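Side-chain contacts in hypothetical membrane protein (Corynebacterium glutamicum, PDB 6JSA), which binds heme through its C-terminal HtaA domain, the part present here, and probably passes heme along the uptake machinery of Corynebacteria: residues 16-21 with 76-81; 20-25 with 29-34; 101-106 with 147-152. All coordinates share one frame; numbering follows the deposited sequence. Where two conformers were deposited one is given.

Contact 1 of 3, residues 16-21 with 76-81. With HEM (protoporphyrin IX containing Fe), chain B.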
loop_
_atom_site.group_PDB
_atom_site.type_symbol
_atom_site.label_atom_id
_atom_site.label_comp_id
_atom_site.label_asym_id
_atom_site.label_seq_id
_atom_site.Cartn_x
_atom_site.Cartn_y
_atom_site.Cartn_z
ATOM N N ALA A 16 11.402 -1.385 -2.059
ATOM C CA ALA A 16 12.444 -2.385 -1.828
ATOM C C ALA A 16 13.606 -1.804 -1.031
ATOM O O ALA A 16 14.113 -2.443 -0.096
ATOM C CB ALA A 16 12.942 -2.962 -3.149
ATOM N N SER A 17 14.039 -0.587 -1.373
ATOM C CA SER A 17 15.162 -0.002 -0.651
ATOM C C SER A 17 14.800 0.282 0.803
ATOM O O SER A 17 15.674 0.249 1.674
ATOM C CB SER A 17 15.676 1.246 -1.374
ATOM O OG SER A 17 14.710 2.278 -1.385
ATOM N N PHE A 18 13.525 0.567 1.086
ATOM C CA PHE A 18 13.094 0.725 2.473
ATOM C C PHE A 18 13.176 -0.592 3.237
ATOM O O PHE A 18 13.649 -0.619 4.377
ATOM C CB PHE A 18 11.678 1.301 2.538
ATOM C CG PHE A 18 11.225 1.634 3.932
ATOM C CD1 PHE A 18 11.865 2.635 4.648
ATOM C CD2 PHE A 18 10.169 0.958 4.521
ATOM C CE1 PHE A 18 11.461 2.969 5.927
ATOM C CE2 PHE A 18 9.751 1.281 5.805
ATOM C CZ PHE A 18 10.403 2.292 6.513
ATOM N N GLN A 19 12.734 -1.696 2.625
ATOM C CA GLN A 19 12.891 -3.002 3.266
ATOM C C GLN A 19 14.349 -3.268 3.601
ATOM O O GLN A 19 14.675 -3.726 4.702
ATOM C CB GLN A 19 12.414 -4.114 2.341
ATOM C CG GLN A 19 10.925 -4.223 2.144
ATOM C CD GLN A 19 10.596 -5.333 1.165
ATOM O OE1 GLN A 19 11.326 -6.318 1.061
ATOM N NE2 GLN A 19 9.510 -5.170 0.427
ATOM N N ASN A 20 15.238 -3.019 2.641
ATOM C CA ASN A 20 16.641 -3.346 2.844
ATOM C C ASN A 20 17.270 -2.435 3.881
ATOM O O ASN A 20 18.149 -2.871 4.629
ATOM C CB ASN A 20 17.384 -3.288 1.507
ATOM C CG ASN A 20 16.862 -4.314 0.517
ATOM O OD1 ASN A 20 16.259 -5.318 0.912
ATOM N ND2 ASN A 20 17.094 -4.079 -0.768
ATOM N N TYR A 21 16.811 -1.186 3.950
ATOM C CA TYR A 21 17.240 -0.283 5.009
ATOM C C TYR A 21 16.758 -0.776 6.370
ATOM O O TYR A 21 17.539 -0.860 7.328
ATOM C CB TYR A 21 16.714 1.119 4.705
ATOM C CG TYR A 21 16.691 2.047 5.886
ATOM C CD1 TYR A 21 17.872 2.502 6.460
ATOM C CD2 TYR A 21 15.487 2.479 6.425
ATOM C CE1 TYR A 21 17.845 3.358 7.536
ATOM C CE2 TYR A 21 15.448 3.338 7.495
ATOM C CZ TYR A 21 16.633 3.766 8.048
ATOM O OH TYR A 21 16.600 4.600 9.120
ATOM N N LEU A 76 12.216 4.598 15.039
ATOM C CA LEU A 76 11.435 4.332 13.840
ATOM C C LEU A 76 10.318 3.361 14.206
ATOM O O LEU A 76 10.577 2.265 14.719
ATOM C CB LEU A 76 12.323 3.759 12.738
ATOM C CG LEU A 76 11.756 3.688 11.316
ATOM C CD1 LEU A 76 12.893 3.593 10.296
ATOM C CD2 LEU A 76 10.788 2.518 11.137
ATOM N N ASP A 77 9.082 3.773 13.934
ATOM C CA ASP A 77 7.900 3.005 14.311
ATOM C C ASP A 77 6.817 3.436 13.322
ATOM O O ASP A 77 6.224 4.507 13.476
ATOM C CB ASP A 77 7.527 3.330 15.751
ATOM C CG ASP A 77 6.380 2.486 16.282
ATOM O OD1 ASP A 77 5.575 1.958 15.482
ATOM O OD2 ASP A 77 6.282 2.370 17.521
ATOM N N MET A 78 6.591 2.610 12.302
ATOM C CA MET A 78 5.714 2.969 11.194
ATOM C C MET A 78 4.713 1.849 10.978
ATOM O O MET A 78 5.102 0.705 10.724
ATOM C CB MET A 78 6.514 3.217 9.914
ATOM C CG MET A 78 5.643 3.671 8.758
ATOM S SD MET A 78 6.625 3.964 7.277
ATOM C CE MET A 78 5.508 4.986 6.326
ATOM N N GLN A 79 3.433 2.180 11.069
ATOM C CA GLN A 79 2.361 1.222 10.865
ATOM C C GLN A 79 1.569 1.613 9.629
ATOM O O GLN A 79 1.173 2.774 9.481
ATOM C CB GLN A 79 1.432 1.197 12.079
ATOM C CG GLN A 79 2.124 0.830 13.379
ATOM C CD GLN A 79 1.177 0.887 14.551
ATOM O OE1 GLN A 79 0.130 0.237 14.548
ATOM N NE2 GLN A 79 1.528 1.677 15.556
ATOM N N ILE A 80 1.334 0.638 8.757
ATOM C CA ILE A 80 0.506 0.804 7.568
ATOM C C ILE A 80 -0.571 -0.274 7.630
ATOM O O ILE A 80 -0.252 -1.469 7.715
ATOM C CB ILE A 80 1.331 0.670 6.278
ATOM C CG1 ILE A 80 2.485 1.680 6.259
ATOM C CG2 ILE A 80 0.437 0.834 5.053
ATOM C CD1 ILE A 80 3.412 1.533 5.079
ATOM N N ALA A 81 -1.841 0.135 7.601
ATOM C CA ALA A 81 -2.928 -0.822 7.778
ATOM C C ALA A 81 -4.072 -0.552 6.810
ATOM O O ALA A 81 -4.274 0.570 6.339
ATOM C CB ALA A 81 -3.476 -0.787 9.205
HETATM C CHA HEM B . 17.589 6.284 5.530
HETATM C CHB HEM B . 19.489 7.468 9.814
HETATM C CHC HEM B . 15.062 7.455 11.770
HETATM C CHD HEM B . 13.136 6.657 7.412
HETATM C C1A HEM B . 18.491 6.570 6.527
HETATM C C2A HEM B . 19.934 6.577 6.382
HETATM C C3A HEM B . 20.470 6.902 7.561
HETATM C C4A HEM B . 19.371 7.131 8.485
HETATM C CMA HEM B . 21.975 7.023 7.906
HETATM C CAA HEM B . 20.670 6.196 5.090
HETATM C CBA HEM B . 20.632 4.663 5.040
HETATM C CGA HEM B . 21.240 4.123 3.773
HETATM O O1A HEM B . 21.345 4.874 2.775
HETATM O O2A HEM B . 21.607 2.924 3.753
HETATM C C1B HEM B . 18.468 7.510 10.736
HETATM C C2B HEM B . 18.611 7.662 12.169
HETATM C C3B HEM B . 17.384 7.666 12.714
HETATM C C4B HEM B . 16.433 7.507 11.629
HETATM C CMB HEM B . 19.975 7.804 12.864
HETATM C CAB HEM B . 16.935 7.793 14.188
HETATM C CBB HEM B . 17.747 7.823 15.252
HETATM C C1C HEM B . 14.144 7.273 10.758
HETATM C C2C HEM B . 12.706 7.340 10.911
HETATM C C3C HEM B . 12.162 7.090 9.718
HETATM C C4C HEM B . 13.243 6.896 8.762
HETATM C CMC HEM B . 11.959 7.605 12.235
HETATM C CAC HEM B . 10.644 7.056 9.423
HETATM C CBC HEM B . 10.119 6.113 8.623
HETATM C C1D HEM B . 14.178 6.513 6.529
HETATM C C2D HEM B . 14.037 6.280 5.112
HETATM C C3D HEM B . 15.258 6.175 4.590
HETATM C C4D HEM B . 16.219 6.325 5.661
HETATM C CMD HEM B . 12.696 6.187 4.367
HETATM C CAD HEM B . 15.604 5.903 3.110
HETATM C CBD HEM B . 15.793 4.388 2.955
HETATM C CGD HEM B . 16.029 4.052 1.505
HETATM O O1D HEM B . 17.193 4.132 1.040
HETATM O O2D HEM B . 15.045 3.698 0.808
HETATM N NA HEM B . 18.175 6.914 7.826
HETATM N NB HEM B . 17.124 7.405 10.441
HETATM N NC HEM B . 14.441 7.006 9.430
HETATM N ND HEM B . 15.526 6.536 6.840
HETATM FE FE HEM B . 16.326 6.663 8.702
#
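Tyr21 and Leu76 meet through apolar carbons right beside the porphyrin. The methyl CD1 of Leu76 lies 3.8 Å from CE2 of Tyr21, obliquely to the phenol ring, and the same methyl is 3.6 Å from heme C3C. One leucine branch thus fills the angle between the tyrosine and the macrocycle. Deeper in the core, Phe18 and Met78 form a Met-aromatic contact. The methionine chain is fully extended (chi2 180°), which carries SD out from the strand to 4.2 Å from CZ of Phe18; from the ring centroid the sulfur stands oblique, 50° off the normal. Phe18 also rests CD1 against heme methyl CMD at 3.7 Å, and its ring has edge-to-face partners in Phe69 and Phe146.

These contacts lay the short helix 16-23 across strand 76-88 of the antiparallel β-structure of the HtaA domain, at the end where heme binds. The helix presents Ser17 and Phe18, and one turn on Tyr21, to the ligand, while the strand offers alternate residues, Leu76 and Met78.

Coordination comes from Tyr21, whose OH binds the iron at 2.1 Å as axial ligand. Its ring leans against one porphyrin face at a tilt of about 27°, with C4D over one face near the rim. The same phenolic oxygen is hydrogen-bonded to His72 NE2, a second-shell partner that would fix its position and probably tune its bond to iron.

Polar anchoring falls to Ser17, whose OG donates a hydrogen bond of 2.6 Å to propionate oxygen O2D. That OG is bonded in addition to Lys15 NZ, so a lysine, probably charged, stands behind the serine.

Contact 2 of 3, residues 20-25 with 29-34. With HEM (protoporphyrin IX containing Fe), chain B.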
loop_
_atom_site.group_PDB
_atom_site.type_symbol
_atom_site.label_atom_id
_atom_site.label_comp_id
_atom_site.label_asym_id
_atom_site.label_seq_id
_atom_site.Cartn_x
_atom_site.Cartn_y
_atom_site.Cartn_z
ATOM N N ASN A 20 15.238 -3.019 2.641
ATOM C CA ASN A 20 16.641 -3.346 2.844
ATOM C C ASN A 20 17.270 -2.435 3.881
ATOM O O ASN A 20 18.149 -2.871 4.629
ATOM C CB ASN A 20 17.384 -3.288 1.507
ATOM C CG ASN A 20 16.862 -4.314 0.517
ATOM O OD1 ASN A 20 16.259 -5.318 0.912
ATOM N ND2 ASN A 20 17.094 -4.079 -0.768
ATOM N N TYR A 21 16.811 -1.186 3.950
ATOM C CA TYR A 21 17.240 -0.283 5.009
ATOM C C TYR A 21 16.758 -0.776 6.370
ATOM O O TYR A 21 17.539 -0.860 7.328
ATOM C CB TYR A 21 16.714 1.119 4.705
ATOM C CG TYR A 21 16.691 2.047 5.886
ATOM C CD1 TYR A 21 17.872 2.502 6.460
ATOM C CD2 TYR A 21 15.487 2.479 6.425
ATOM C CE1 TYR A 21 17.845 3.358 7.536
ATOM C CE2 TYR A 21 15.448 3.338 7.495
ATOM C CZ TYR A 21 16.633 3.766 8.048
ATOM O OH TYR A 21 16.600 4.600 9.120
ATOM N N ILE A 22 15.471 -1.115 6.476
ATOM C CA ILE A 22 14.919 -1.559 7.756
ATOM C C ILE A 22 15.690 -2.762 8.289
ATOM O O ILE A 22 16.025 -2.830 9.477
ATOM C CB ILE A 22 13.418 -1.868 7.619
ATOM C CG1 ILE A 22 12.620 -0.573 7.455
ATOM C CG2 ILE A 22 12.933 -2.701 8.799
ATOM C CD1 ILE A 22 12.576 0.303 8.694
ATOM N N ARG A 23 15.977 -3.732 7.422
ATOM C CA ARG A 23 16.639 -4.963 7.834
ATOM C C ARG A 23 18.156 -4.851 7.839
ATOM O O ARG A 23 18.827 -5.794 8.271
ATOM C CB ARG A 23 16.192 -6.127 6.938
ATOM C CG ARG A 23 14.690 -6.383 7.026
ATOM C CD ARG A 23 14.290 -7.762 6.536
ATOM N NE ARG A 23 14.306 -7.881 5.081
ATOM C CZ ARG A 23 13.854 -8.947 4.427
ATOM N NH1 ARG A 23 13.342 -9.978 5.099
ATOM N NH2 ARG A 23 13.901 -8.983 3.103
ATOM N N GLY A 24 18.701 -3.713 7.409
ATOM C CA GLY A 24 20.129 -3.532 7.280
ATOM C C GLY A 24 20.793 -3.086 8.571
ATOM O O GLY A 24 20.179 -3.004 9.637
ATOM N N SER A 25 22.077 -2.760 8.450
ATOM C CA SER A 25 22.945 -2.528 9.597
ATOM C C SER A 25 22.904 -1.096 10.113
ATOM O O SER A 25 23.615 -0.786 11.077
ATOM C CB SER A 25 24.387 -2.930 9.265
ATOM O OG SER A 25 24.843 -2.265 8.100
ATOM N N GLY A 29 16.623 -2.961 12.158
ATOM C CA GLY A 29 15.210 -3.095 12.431
ATOM C C GLY A 29 14.596 -4.352 11.860
ATOM O O GLY A 29 15.289 -5.305 11.488
ATOM N N SER A 30 13.276 -4.346 11.777
ATOM C CA SER A 30 12.510 -5.496 11.314
ATOM C C SER A 30 11.091 -5.014 11.050
ATOM O O SER A 30 10.780 -3.827 11.184
ATOM C CB SER A 30 12.514 -6.600 12.369
ATOM O OG SER A 30 11.932 -6.118 13.565
ATOM N N TRP A 31 10.228 -5.942 10.677
ATOM C CA TRP A 31 8.806 -5.654 10.614
ATOM C C TRP A 31 8.046 -6.851 11.145
ATOM O O TRP A 31 8.561 -7.973 11.185
ATOM C CB TRP A 31 8.326 -5.315 9.204
ATOM C CG TRP A 31 8.567 -6.382 8.188
ATOM C CD1 TRP A 31 7.884 -7.560 8.052
ATOM C CD2 TRP A 31 9.530 -6.351 7.128
ATOM N NE1 TRP A 31 8.379 -8.268 6.989
ATOM C CE2 TRP A 31 9.389 -7.551 6.402
ATOM C CE3 TRP A 31 10.512 -5.429 6.734
ATOM C CZ2 TRP A 31 10.181 -7.851 5.298
ATOM C CZ3 TRP A 31 11.296 -5.727 5.633
ATOM C CH2 TRP A 31 11.123 -6.928 4.926
ATOM N N THR A 32 6.825 -6.593 11.590
ATOM C CA THR A 32 5.887 -7.655 11.903
ATOM C C THR A 32 4.612 -7.446 11.100
ATOM O O THR A 32 4.283 -6.329 10.684
ATOM C CB THR A 32 5.588 -7.763 13.409
ATOM O OG1 THR A 32 4.887 -6.595 13.846
ATOM C CG2 THR A 32 6.879 -7.930 14.204
ATOM N N LEU A 33 3.912 -8.553 10.882
ATOM C CA LEU A 33 2.762 -8.628 9.995
ATOM C C LEU A 33 1.579 -9.188 10.756
ATOM O O LEU A 33 1.716 -10.143 11.529
ATOM C CB LEU A 33 3.061 -9.556 8.818
ATOM C CG LEU A 33 4.277 -9.140 7.988
ATOM C CD1 LEU A 33 4.501 -10.117 6.841
ATOM C CD2 LEU A 33 4.138 -7.702 7.459
ATOM N N ASN A 34 0.411 -8.612 10.505
ATOM C CA ASN A 34 -0.827 -9.050 11.143
ATOM C C ASN A 34 -1.862 -9.101 10.025
ATOM O O ASN A 34 -2.365 -8.063 9.587
ATOM C CB ASN A 34 -1.226 -8.082 12.250
ATOM C CG ASN A 34 -2.136 -8.710 13.280
ATOM O OD1 ASN A 34 -1.886 -9.820 13.755
ATOM N ND2 ASN A 34 -3.196 -8.005 13.634
HETATM C CHA HEM B . 17.589 6.284 5.530
HETATM C CHB HEM B . 19.489 7.468 9.814
HETATM C CHC HEM B . 15.062 7.455 11.770
HETATM C CHD HEM B . 13.136 6.657 7.412
HETATM C C1A HEM B . 18.491 6.570 6.527
HETATM C C2A HEM B . 19.934 6.577 6.382
HETATM C C3A HEM B . 20.470 6.902 7.561
HETATM C C4A HEM B . 19.371 7.131 8.485
HETATM C CMA HEM B . 21.975 7.023 7.906
HETATM C CAA HEM B . 20.670 6.196 5.090
HETATM C CBA HEM B . 20.632 4.663 5.040
HETATM C CGA HEM B . 21.240 4.123 3.773
HETATM O O1A HEM B . 21.345 4.874 2.775
HETATM O O2A HEM B . 21.607 2.924 3.753
HETATM C C1B HEM B . 18.468 7.510 10.736
HETATM C C2B HEM B . 18.611 7.662 12.169
HETATM C C3B HEM B . 17.384 7.666 12.714
HETATM C C4B HEM B . 16.433 7.507 11.629
HETATM C CMB HEM B . 19.975 7.804 12.864
HETATM C CAB HEM B . 16.935 7.793 14.188
HETATM C CBB HEM B . 17.747 7.823 15.252
HETATM C C1C HEM B . 14.144 7.273 10.758
HETATM C C2C HEM B . 12.706 7.340 10.911
HETATM C C3C HEM B . 12.162 7.090 9.718
HETATM C C4C HEM B . 13.243 6.896 8.762
HETATM C CMC HEM B . 11.959 7.605 12.235
HETATM C CAC HEM B . 10.644 7.056 9.423
HETATM C CBC HEM B . 10.119 6.113 8.623
HETATM C C1D HEM B . 14.178 6.513 6.529
HETATM C C2D HEM B . 14.037 6.280 5.112
HETATM C C3D HEM B . 15.258 6.175 4.590
HETATM C C4D HEM B . 16.219 6.325 5.661
HETATM C CMD HEM B . 12.696 6.187 4.367
HETATM C CAD HEM B . 15.604 5.903 3.110
HETATM C CBD HEM B . 15.793 4.388 2.955
HETATM C CGD HEM B . 16.029 4.052 1.505
HETATM O O1D HEM B . 17.193 4.132 1.040
HETATM O O2D HEM B . 15.045 3.698 0.808
HETATM N NA HEM B . 18.175 6.914 7.826
HETATM N NB HEM B . 17.124 7.405 10.441
HETATM N NC HEM B . 14.441 7.006 9.430
HETATM N ND HEM B . 15.526 6.536 6.840
HETATM FE FE HEM B . 16.326 6.663 8.702
HETATM O O HOH W 1 18.044 -5.851 11.491
#
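Arg23 runs obliquely past the CZ3-CH2 margin of the Trp31 indole, and this is the closest side-chain meeting between the helix residues and strand 30-34. NE of Arg23 comes to 3.3 Å from CH2 of Trp31, and that carbon sits over one face of the guanidinium, offset toward its rim. The two planes are 35° apart, so the groups overlap at a slant and do not stack flat. Nearer its root, the arginine side chain touches CZ3 of Trp31 with CG at 3.7 Å. The bend at chi3 (-76°) keeps the arginine close to the ring, so that aliphatic chain and guanidinium both use the same margin of the indole.

CG2 of Ile22 lies 3.4 Å from Ser30 O and, more loosely, 4.2 Å from CE3 of Trp31. The indole in turn is placed by chi1 of 59°, which sets CG between the backbone N and carbonyl carbon and swings the ring toward the helix. Beyond it, Phe43 meets the ring edge-to-face and Phe38 adds a second aromatic contact.

The backbone closes the short helix-to-strand connection that follows the helix carrying the axial Tyr21. Gly29 N donates to Ile22 O at 2.8 Å, and Gly24 N to Tyr21 O at 3.1 Å. A water donates to Gly29 O at 2.8 Å and makes a weak bond to Arg23 O. Strand 30-34 pairs antiparallel with strand 66-71, which ties this connection into the rest of the β-structure.

Arg23 is exposed, while Trp31 is partly enclosed. Their meeting rests on van der Waals contact along the alkyl chain and the guanidinium face, and the hydrogen bond across the contact is the backbone one from Gly29 to Ile22.

Contact 3 of 3, residues 101-106 with 147-152. With HEM (protoporphyrin IX containing Fe), chain B.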
loop_
_atom_site.group_PDB
_atom_site.type_symbol
_atom_site.label_atom_id
_atom_site.label_comp_id
_atom_site.label_asym_id
_atom_site.label_seq_id
_atom_site.Cartn_x
_atom_site.Cartn_y
_atom_site.Cartn_z
ATOM N N SER A 101 6.490 7.624 13.307
ATOM C CA SER A 101 7.299 8.489 14.156
ATOM C C SER A 101 8.366 9.228 13.356
ATOM O O SER A 101 8.847 8.740 12.332
ATOM C CB SER A 101 7.981 7.672 15.251
ATOM O OG SER A 101 7.039 7.259 16.222
ATOM N N ASP A 102 8.740 10.412 13.845
ATOM C CA ASP A 102 9.856 11.175 13.295
ATOM C C ASP A 102 11.159 10.753 13.983
ATOM O O ASP A 102 11.180 9.846 14.817
ATOM C CB ASP A 102 9.566 12.677 13.371
ATOM C CG ASP A 102 9.486 13.208 14.801
ATOM O OD1 ASP A 102 9.941 12.530 15.750
ATOM O OD2 ASP A 102 8.959 14.329 14.976
ATOM N N MET A 103 12.264 11.427 13.640
ATOM C CA MET A 103 13.567 11.057 14.192
ATOM C C MET A 103 13.714 11.363 15.678
ATOM O O MET A 103 14.667 10.874 16.294
ATOM C CB MET A 103 14.723 11.675 13.396
ATOM C CG MET A 103 15.257 10.740 12.337
ATOM S SD MET A 103 16.874 11.113 11.631
ATOM C CE MET A 103 17.951 11.018 13.056
ATOM N N ASP A 104 12.818 12.156 16.264
ATOM C CA ASP A 104 12.778 12.343 17.708
ATOM C C ASP A 104 11.958 11.271 18.407
ATOM O O ASP A 104 11.841 11.297 19.637
ATOM C CB ASP A 104 12.219 13.724 18.054
ATOM C CG ASP A 104 13.276 14.802 18.016
ATOM O OD1 ASP A 104 14.220 14.733 18.832
ATOM O OD2 ASP A 104 13.169 15.706 17.162
ATOM N N GLY A 105 11.392 10.335 17.654
ATOM C CA GLY A 105 10.502 9.356 18.225
ATOM C C GLY A 105 9.094 9.849 18.447
ATOM O O GLY A 105 8.318 9.158 19.114
ATOM N N ASN A 106 8.734 11.011 17.901
ATOM C CA ASN A 106 7.391 11.557 18.083
ATOM C C ASN A 106 6.442 10.973 17.049
ATOM O O ASN A 106 6.669 11.111 15.842
ATOM C CB ASN A 106 7.429 13.077 17.961
ATOM C CG ASN A 106 8.145 13.730 19.120
ATOM O OD1 ASN A 106 8.018 13.291 20.265
ATOM N ND2 ASN A 106 8.924 14.764 18.832
ATOM N N ALA A 147 9.221 10.397 7.483
ATOM C CA ALA A 147 10.130 11.308 8.180
ATOM C C ALA A 147 10.910 12.197 7.216
ATOM O O ALA A 147 12.031 12.615 7.511
ATOM C CB ALA A 147 11.058 10.570 9.157
ATOM N N ASP A 148 10.314 12.501 6.064
ATOM C CA ASP A 148 10.892 13.376 5.052
ATOM C C ASP A 148 12.157 12.810 4.417
ATOM O O ASP A 148 12.899 13.551 3.760
ATOM C CB ASP A 148 11.131 14.804 5.568
ATOM C CG ASP A 148 9.875 15.434 6.151
ATOM O OD1 ASP A 148 8.789 15.318 5.541
ATOM O OD2 ASP A 148 9.984 16.053 7.230
ATOM N N PHE A 149 12.428 11.506 4.578
ATOM C CA PHE A 149 13.555 10.912 3.866
ATOM C C PHE A 149 13.268 10.718 2.382
ATOM O O PHE A 149 14.214 10.645 1.589
ATOM C CB PHE A 149 13.996 9.596 4.512
ATOM C CG PHE A 149 14.844 9.775 5.743
ATOM C CD1 PHE A 149 14.269 9.865 6.999
ATOM C CD2 PHE A 149 16.225 9.860 5.634
ATOM C CE1 PHE A 149 15.059 10.020 8.132
ATOM C CE2 PHE A 149 17.025 10.024 6.761
ATOM C CZ PHE A 149 16.445 10.106 8.008
ATOM N N TYR A 150 12.000 10.621 1.994
ATOM C CA TYR A 150 11.591 10.638 0.599
ATOM C C TYR A 150 10.766 11.894 0.381
ATOM O O TYR A 150 9.952 12.259 1.232
ATOM C CB TYR A 150 10.684 9.454 0.252
ATOM C CG TYR A 150 11.216 8.069 0.540
ATOM C CD1 TYR A 150 12.501 7.696 0.173
ATOM C CD2 TYR A 150 10.411 7.125 1.166
ATOM C CE1 TYR A 150 12.979 6.420 0.436
ATOM C CE2 TYR A 150 10.875 5.847 1.424
ATOM C CZ TYR A 150 12.156 5.498 1.060
ATOM O OH TYR A 150 12.614 4.228 1.333
ATOM N N THR A 151 10.953 12.538 -0.767
ATOM C CA THR A 151 10.177 13.712 -1.131
ATOM C C THR A 151 8.842 13.298 -1.747
ATOM O O THR A 151 8.704 12.193 -2.284
ATOM C CB THR A 151 10.939 14.516 -2.178
ATOM O OG1 THR A 151 11.252 13.654 -3.278
ATOM C CG2 THR A 151 12.219 15.125 -1.596
ATOM N N PRO A 152 7.846 14.183 -1.708
ATOM C CA PRO A 152 6.601 13.910 -2.438
ATOM C C PRO A 152 6.886 13.670 -3.915
ATOM O O PRO A 152 7.676 14.381 -4.540
ATOM C CB PRO A 152 5.782 15.188 -2.225
ATOM C CG PRO A 152 6.315 15.776 -0.945
ATOM C CD PRO A 152 7.791 15.456 -0.959
HETATM C CHA HEM B . 17.589 6.284 5.530
HETATM C CHB HEM B . 19.489 7.468 9.814
HETATM C CHC HEM B . 15.062 7.455 11.770
HETATM C CHD HEM B . 13.136 6.657 7.412
HETATM C C1A HEM B . 18.491 6.570 6.527
HETATM C C2A HEM B . 19.934 6.577 6.382
HETATM C C3A HEM B . 20.470 6.902 7.561
HETATM C C4A HEM B . 19.371 7.131 8.485
HETATM C CMA HEM B . 21.975 7.023 7.906
HETATM C CAA HEM B . 20.670 6.196 5.090
HETATM C CBA HEM B . 20.632 4.663 5.040
HETATM C CGA HEM B . 21.240 4.123 3.773
HETATM O O1A HEM B . 21.345 4.874 2.775
HETATM O O2A HEM B . 21.607 2.924 3.753
HETATM C C1B HEM B . 18.468 7.510 10.736
HETATM C C2B HEM B . 18.611 7.662 12.169
HETATM C C3B HEM B . 17.384 7.666 12.714
HETATM C C4B HEM B . 16.433 7.507 11.629
HETATM C CMB HEM B . 19.975 7.804 12.864
HETATM C CAB HEM B . 16.935 7.793 14.188
HETATM C CBB HEM B . 17.747 7.823 15.252
HETATM C C1C HEM B . 14.144 7.273 10.758
HETATM C C2C HEM B . 12.706 7.340 10.911
HETATM C C3C HEM B . 12.162 7.090 9.718
HETATM C C4C HEM B . 13.243 6.896 8.762
HETATM C CMC HEM B . 11.959 7.605 12.235
HETATM C CAC HEM B . 10.644 7.056 9.423
HETATM C CBC HEM B . 10.119 6.113 8.623
HETATM C C1D HEM B . 14.178 6.513 6.529
HETATM C C2D HEM B . 14.037 6.280 5.112
HETATM C C3D HEM B . 15.258 6.175 4.590
HETATM C C4D HEM B . 16.219 6.325 5.661
HETATM C CMD HEM B . 12.696 6.187 4.367
HETATM C CAD HEM B . 15.604 5.903 3.110
HETATM C CBD HEM B . 15.793 4.388 2.955
HETATM C CGD HEM B . 16.029 4.052 1.505
HETATM O O1D HEM B . 17.193 4.132 1.040
HETATM O O2D HEM B . 15.045 3.698 0.808
HETATM N NA HEM B . 18.175 6.914 7.826
HETATM N NB HEM B . 17.124 7.405 10.441
HETATM N NC HEM B . 14.441 7.006 9.430
HETATM N ND HEM B . 15.526 6.536 6.840
HETATM FE FE HEM B . 16.326 6.663 8.702
#
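Met103 and Phe149 touch in a Met-aromatic contact on the distal side of the heme. They belong to two loops: a type I β-turn running from Asp102 to Gly105, and the segment after helix 140-145, which ends in a Schellman motif with Ala147 as its positive-phi C-prime residue. In one of its two modelled conformers, Met103 brings SD to 3.8 Å from CZ of Phe149, at the ring's edge and in its plane; from the ring centroid the sulfur stands 83° off the normal. The bend at chi3 (61°) folds the methyl of Met103 over pyrrole B, and CG of Met103 lies 3.3 Å from heme CHC. Because a second conformer exists, this sulfur position should be taken as one of two.

Phe149 stacks over pyrrole nitrogen ND, its CZ end reaching toward the iron. The ring is nearly parallel to the macrocycle, with heme ND about 3.4 Å from the ring plane and over its centre, and CZ of Phe149 is 3.5 Å from the iron. The stack occupies the face away from Tyr21, so a carbon ring stands where a second axial ligand could otherwise approach.

Ala147 joins the two loops where the turn begins. CB of Ala147 sits 4.3 Å from Ser101 O and close to CA of Asp102. Ala147 CB also packs 3.5 Å from the heme vinyl carbon CAC.

The turn carrying Met103 is held from within. Gly105 N bonds to Asp102 O, and the Asp102 carboxylate reaches forward to NH groups later in the turn and just after it: Asn106 N donates to OD1 of Asp102 at 2.9 Å, entering from above the carboxylate plane, while the bond from Asp104 N is weak.

Next to Phe149, Tyr150 lies with one face against heme methyl CMD, and its OH donates to propionate oxygen O2D at 2.5 Å.

Overall arrangement
All three contacts touch one heme, contact 2 through Tyr21 alone. Contacts 1 and 2 share helix 16-23 and have centres about 6 Å apart; they join where Leu76 CD1 packs 3.7 Å from Ile22 CD1, so the residues beside the axial tyrosine continue directly into the helix-to-strand connection. Contact 3, centred about 12 Å from contact 1, takes the other face: the side chains of Tyr21 and Phe149 come within about 6 Å, with the porphyrin between them. At the propionate, contacts 1 and 3 touch, Phe18 CB lying 3.3 Å from Tyr150 OH. Contacts 2 and 3 do not meet: their centres are about 16 Å and their nearest atoms about 6 Å apart.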